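Periplasmic beta-glucosidase (Pseudomonas aeruginosa, PDB 6R5R) probably hydrolyses terminal, non-reducing beta-D-glucosyl residues, releasing beta-D-glucose, as a family 3 glycoside hydrolase of the periplasm. Local coordinates at residues L112-D117 against D169-A174. The protein carries 1 engineered substitution. Numbering follows the deposited sequence.
Sequences LEASAD and DSIMAA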
loop_
_atom_site.group_PDB
_atom_site.type_symbol
_atom_site.label_atom_id
_atom_site.label_comp_id
_atom_site.label_asym_id
_atom_site.label_seq_id
_atom_site.Cartn_x
_atom_site.Cartn_y
_atom_site.Cartn_z
ATOM N N LEU A 112 -27.862 -6.612 -26.100
ATOM C CA LEU A 112 -28.788 -7.326 -27.045
ATOM C C LEU A 112 -29.249 -8.621 -26.400
ATOM O O LEU A 112 -30.472 -8.922 -26.363
ATOM C CB LEU A 112 -28.032 -7.581 -28.355
ATOM C CG LEU A 112 -28.823 -8.291 -29.454
ATOM C CD1 LEU A 112 -29.993 -7.422 -29.804
ATOM C CD2 LEU A 112 -27.948 -8.491 -30.694
ATOM N N GLU A 113 -28.313 -9.442 -25.909
ATOM C CA GLU A 113 -28.658 -10.746 -25.329
ATOM C C GLU A 113 -29.410 -10.589 -24.014
ATOM O O GLU A 113 -30.316 -11.373 -23.756
ATOM C CB GLU A 113 -27.423 -11.610 -25.144
ATOM C CG GLU A 113 -26.782 -12.049 -26.449
ATOM C CD GLU A 113 -25.679 -13.049 -26.204
ATOM O OE1 GLU A 113 -25.240 -13.194 -25.015
ATOM O OE2 GLU A 113 -25.228 -13.625 -27.210
ATOM N N ALA A 114 -29.021 -9.648 -23.146
ATOM C CA ALA A 114 -29.668 -9.511 -21.828
ATOM C C ALA A 114 -31.111 -8.991 -22.019
ATOM O O ALA A 114 -32.052 -9.601 -21.425
ATOM C CB ALA A 114 -28.824 -8.605 -20.941
ATOM N N SER A 115 -31.286 -7.976 -22.845
ATOM C CA SER A 115 -32.636 -7.404 -23.139
ATOM C C SER A 115 -33.465 -8.454 -23.882
ATOM O O SER A 115 -34.681 -8.538 -23.612
ATOM C CB SER A 115 -32.538 -6.106 -23.901
ATOM O OG SER A 115 -31.892 -6.286 -25.178
ATOM N N ALA A 116 -32.834 -9.299 -24.701
ATOM C CA ALA A 116 -33.563 -10.396 -25.395
ATOM C C ALA A 116 -34.159 -11.366 -24.388
ATOM O O ALA A 116 -35.207 -11.986 -24.699
ATOM C CB ALA A 116 -32.660 -11.141 -26.357
ATOM N N ASP A 117 -33.571 -11.484 -23.188
ATOM C CA ASP A 117 -34.060 -12.346 -22.095
ATOM C C ASP A 117 -34.967 -11.579 -21.117
ATOM O O ASP A 117 -35.433 -12.211 -20.170
ATOM C CB ASP A 117 -32.903 -13.031 -21.355
ATOM C CG ASP A 117 -32.197 -14.087 -22.188
ATOM O OD1 ASP A 117 -32.856 -14.607 -23.162
ATOM O OD2 ASP A 117 -31.043 -14.476 -21.818
ATOM N N ASP A 169 -33.684 -3.419 -27.406
ATOM C CA ASP A 169 -32.343 -4.034 -27.413
ATOM C C ASP A 169 -31.374 -3.169 -26.591
ATOM O O ASP A 169 -30.154 -3.372 -26.771
ATOM C CB ASP A 169 -31.848 -4.278 -28.838
ATOM C CG ASP A 169 -31.769 -3.042 -29.709
ATOM O OD1 ASP A 169 -32.270 -1.964 -29.309
ATOM O OD2 ASP A 169 -31.204 -3.174 -30.823
ATOM N N SER A 170 -31.886 -2.251 -25.784
ATOM C CA SER A 170 -31.080 -1.400 -24.869
ATOM C C SER A 170 -31.233 -1.947 -23.458
ATOM O O SER A 170 -32.318 -2.467 -23.110
ATOM C CB SER A 170 -31.478 0.043 -24.909
ATOM O OG SER A 170 -31.148 0.638 -26.147
ATOM N N ILE A 171 -30.236 -1.672 -22.612
ATOM C CA ILE A 171 -30.353 -1.850 -21.152
ATOM C C ILE A 171 -29.774 -0.598 -20.500
ATOM O O ILE A 171 -28.902 0.062 -21.093
ATOM C CB ILE A 171 -29.660 -3.127 -20.642
ATOM C CG1 ILE A 171 -28.142 -3.051 -20.879
ATOM C CG2 ILE A 171 -30.307 -4.384 -21.182
ATOM C CD1 ILE A 171 -27.403 -4.207 -20.320
ATOM N N MET A 172 -30.203 -0.311 -19.291
ATOM C CA MET A 172 -29.613 0.789 -18.507
ATOM C C MET A 172 -28.283 0.336 -17.893
ATOM O O MET A 172 -28.174 -0.808 -17.454
ATOM C CB MET A 172 -30.545 1.212 -17.372
ATOM C CG MET A 172 -30.014 2.357 -16.575
ATOM S SD MET A 172 -31.261 3.077 -15.436
ATOM C CE MET A 172 -32.353 3.892 -16.603
ATOM N N ALA A 173 -27.282 1.212 -17.906
ATOM C CA ALA A 173 -25.986 0.959 -17.243
ATOM C C ALA A 173 -26.086 1.525 -15.817
ATOM O O ALA A 173 -26.456 2.695 -15.622
ATOM C CB ALA A 173 -24.877 1.645 -17.993
ATOM N N ALA A 174 -25.750 0.719 -14.831
ATOM C CA ALA A 174 -25.530 1.114 -13.436
ATOM C C ALA A 174 -24.017 1.021 -13.211
ATOM O O ALA A 174 -23.512 -0.045 -12.928
ATOM C CB ALA A 174 -26.297 0.244 -12.471
#
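Ser-115, on helix 100-116, packs against the loop Asp-169 to Ile-171 that leads into strand 172-178, part of the parallel sheet in the TIM-barrel-like N-terminal domain of this family 3 glycosidase. Followed outward, its CB lies 3.7 Å from Ser-170 O and 3.9 Å from Ile-171 CG2, touching a polar and an apolar neighbour at once. With chi1 at 61°, OG is tucked back over its own backbone and can hydrogen-bond to Ala-111 O, one turn earlier in the same helix. Serine suits this buried place: it is small enough for the backbone of the loop to come close, and its hydroxyl is satisfied by its own helix. Ile-171 directs its CG2 branch at the helix, where Ala-114 CB is a looser neighbour at 4.5 Å. Arg-108, from the same helix, adds a polar tie by hydrogen-bonding Asp-169 O. At the partly exposed margin, Leu-112 reaches out with CD1 to Asp-169 CB (3.8 Å), meeting the aliphatic part of the aspartate. No hydrogen bond joins the two segments, and the closest approach is Ser-115 OG to Asp-169 CA, 3.2 Å.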